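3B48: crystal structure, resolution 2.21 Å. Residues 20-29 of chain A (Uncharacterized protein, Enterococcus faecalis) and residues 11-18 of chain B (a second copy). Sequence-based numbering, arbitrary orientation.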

# COMPACT_ATOMS: atom_id res chain seq x y z
N GLY A 20 9.34 0.58 4.89
CA GLY A 20 9.26 1.48 3.75
C GLY A 20 8.26 2.63 3.89
O GLY A 20 8.59 3.79 3.57
N ILE A 21 7.05 2.32 4.36
CA ILE A 21 6.01 3.33 4.62
C ILE A 21 6.41 4.29 5.75
O ILE A 21 6.27 5.51 5.62
CB ILE A 21 4.67 2.70 5.02
CG1 ILE A 21 4.03 1.95 3.85
CG2 ILE A 21 3.69 3.77 5.59
CD1 ILE A 21 3.01 0.93 4.37
N LYS A 22 6.90 3.73 6.86
CA LYS A 22 7.41 4.50 7.98
C LYS A 22 8.51 5.48 7.57
O LYS A 22 8.47 6.67 7.89
CB LYS A 22 7.90 3.57 9.08
CG LYS A 22 8.70 4.27 10.16
CD LYS A 22 8.89 3.35 11.37
CE LYS A 22 9.93 3.90 12.31
NZ LYS A 22 9.31 4.96 13.13
N GLU A 23 9.49 4.97 6.84
CA GLU A 23 10.60 5.78 6.40
C GLU A 23 10.13 6.87 5.42
O GLU A 23 10.63 7.99 5.42
CB GLU A 23 11.69 4.89 5.80
CG GLU A 23 12.35 5.49 4.59
CD GLU A 23 13.58 4.73 4.14
OE1 GLU A 23 13.42 3.73 3.39
OE2 GLU A 23 14.70 5.15 4.53
N MSE A 24 9.15 6.55 4.59
CA MSE A 24 8.67 7.52 3.63
C MSE A 24 7.88 8.65 4.30
O MSE A 24 8.06 9.80 3.96
CB MSE A 24 7.83 6.83 2.57
CG MSE A 24 7.89 7.49 1.20
SE MSE A 24 6.53 6.61 0.06
CE MSE A 24 4.97 6.67 1.26
N ILE A 25 7.01 8.31 5.25
CA ILE A 25 6.28 9.33 6.02
C ILE A 25 7.22 10.31 6.74
O ILE A 25 7.06 11.53 6.66
CB ILE A 25 5.32 8.67 7.05
CG1 ILE A 25 4.16 7.98 6.33
CG2 ILE A 25 4.80 9.70 8.09
CD1 ILE A 25 3.30 7.13 7.24
N GLU A 26 8.21 9.75 7.42
CA GLU A 26 9.13 10.53 8.24
C GLU A 26 10.00 11.49 7.44
O GLU A 26 10.26 12.62 7.87
CB GLU A 26 10.00 9.60 9.07
CG GLU A 26 9.24 8.81 10.10
CD GLU A 26 10.09 7.75 10.78
OE1 GLU A 26 11.21 7.45 10.29
OE2 GLU A 26 9.61 7.21 11.81
N GLN A 27 10.42 11.04 6.26
CA GLN A 27 11.36 11.79 5.42
C GLN A 27 10.72 12.99 4.73
O GLN A 27 11.41 13.78 4.08
CB GLN A 27 12.04 10.87 4.41
CG GLN A 27 13.36 10.27 4.90
CD GLN A 27 13.19 9.11 5.90
OE1 GLN A 27 12.50 9.24 6.92
NE2 GLN A 27 13.86 7.98 5.62
N MSE A 28 9.41 13.14 4.90
CA MSE A 28 8.64 14.15 4.17
C MSE A 28 7.89 15.10 5.10
O MSE A 28 7.48 16.19 4.68
CB MSE A 28 7.64 13.46 3.25
CG MSE A 28 8.26 12.51 2.23
SE MSE A 28 6.89 11.52 1.22
CE MSE A 28 6.06 13.05 0.29
N ASN A 29 7.69 14.68 6.34
CA ASN A 29 6.74 15.35 7.23
C ASN A 29 7.37 15.83 8.52
O ASN A 29 7.63 15.04 9.43
CB ASN A 29 5.55 14.42 7.50
CG ASN A 29 4.77 14.05 6.23
OD1 ASN A 29 5.09 14.51 5.13
ND2 ASN A 29 3.74 13.21 6.39
N VAL B 11 4.78 1.81 -8.78
CA VAL B 11 5.50 3.10 -8.65
C VAL B 11 5.35 3.72 -7.25
O VAL B 11 4.28 3.75 -6.68
CB VAL B 11 5.07 4.08 -9.75
CG1 VAL B 11 6.03 5.26 -9.81
CG2 VAL B 11 5.00 3.30 -11.10
N SER B 12 6.46 4.17 -6.68
CA SER B 12 6.43 4.76 -5.35
C SER B 12 7.63 5.64 -5.23
O SER B 12 8.54 5.49 -6.02
CB SER B 12 6.46 3.65 -4.28
OG SER B 12 6.38 4.16 -2.96
N HIS B 13 7.67 6.54 -4.24
CA HIS B 13 8.96 7.09 -3.78
C HIS B 13 9.90 6.02 -3.21
O HIS B 13 11.08 6.13 -3.34
CB HIS B 13 8.75 8.16 -2.72
CG HIS B 13 8.45 9.51 -3.28
ND1 HIS B 13 8.89 10.67 -2.69
CD2 HIS B 13 7.76 9.88 -4.38
CE1 HIS B 13 8.48 11.70 -3.41
NE2 HIS B 13 7.79 11.24 -4.44
N SER B 14 9.34 5.00 -2.57
CA SER B 14 10.12 4.04 -1.79
C SER B 14 10.31 2.78 -2.60
O SER B 14 9.34 2.15 -3.01
CB SER B 14 9.38 3.73 -0.46
OG SER B 14 9.90 2.63 0.27
N LYS B 15 11.59 2.44 -2.84
CA LYS B 15 11.98 1.17 -3.43
C LYS B 15 11.72 0.06 -2.41
O LYS B 15 11.38 -1.07 -2.78
CB LYS B 15 13.45 1.18 -3.89
CG LYS B 15 13.90 -0.17 -4.52
CD LYS B 15 15.29 -0.08 -5.22
CE LYS B 15 15.99 -1.45 -5.37
NZ LYS B 15 15.40 -2.33 -6.44
N MSE B 16 11.85 0.37 -1.13
CA MSE B 16 11.48 -0.60 -0.10
C MSE B 16 10.03 -1.10 -0.22
O MSE B 16 9.76 -2.31 -0.12
CB MSE B 16 11.70 -0.04 1.29
CG MSE B 16 12.98 -0.42 1.92
SE MSE B 16 12.76 -0.13 3.85
CE MSE B 16 12.88 -2.01 4.44
N ILE B 17 9.11 -0.15 -0.43
CA ILE B 17 7.68 -0.49 -0.58
C ILE B 17 7.46 -1.40 -1.81
O ILE B 17 6.93 -2.51 -1.66
CB ILE B 17 6.75 0.78 -0.64
CG1 ILE B 17 6.76 1.51 0.70
CG2 ILE B 17 5.34 0.38 -1.06
CD1 ILE B 17 5.97 2.83 0.74
N THR B 18 7.90 -0.98 -2.99
CA THR B 18 7.65 -1.76 -4.20
C THR B 18 8.34 -3.12 -4.23
O THR B 18 7.81 -4.07 -4.83
CB THR B 18 7.97 -0.96 -5.50
OG1 THR B 18 9.37 -0.69 -5.56
CG2 THR B 18 7.23 0.35 -5.54

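This is a packing contact with no hydrogen bonds between the two stretches: one face of a chain A helix rests on the first turn of a chain B helix and the loop before it, burying 367 Å² in total. The backbones come nearest where Gly20(A) CA lies 4.9 Å from Met16(B) CA. Glycine permits this approach, since an ideal CB on Gly20(A) would point toward chain B and fall 2.9 Å from Ile17(B) CG1, a clash, and 3.1 Å from both Met16(B) CB and Ser14(B) OG. With no side chain there, Gly20(A) C sits 3.7 Å from Ile17(B) CG1 and Gly20(A) CA 3.7 Å from Ser14(B) OG.

One turn later, Met24(A), a selenomethionine, covers the start of the chain B helix. Its SE lies 3.9 Å from Ile17(B) CD1, 3.9 Å from His13(B) CB and 3.9 Å from Ser12(B) OG, so a single polarizable atom touches both helix and loop. Ile17(B) also meets Ile21(A), CD1 to CG1 at 3.8 Å, although the CA-to-CB bond of Ile21(A) points away from chain B. The contacts of Met24(A) and Ile21(A) with Ile17(B) are van der Waals contacts between apolar groups.

Selenium recurs toward both ends of the contact. Met16(B) SE is 3.6 Å from Gly20(A) N and 3.9 Å from Glu23(A) OE1. Met28(A) SE stands 5.1 Å from the centroid of the His13(B) ring atoms CG, ND1, CD2, CE1 and NE2, 42° off the ring normal, an oblique sulfur-aromatic type of approach.

Within these stretches, the hydrogen bonds all join residues of the same stretch. Ser14(B) N donates to Ser12(B) OG (3.1 Å, 165°), and Ile17(B) N donates to Ser14(B) OG (3.0 Å, 155°), capping the helix. Met24(A) N bonds to Gly20(A) O at 3.0 Å, a regular i to i+4 helical bond, and both residues lie against chain B.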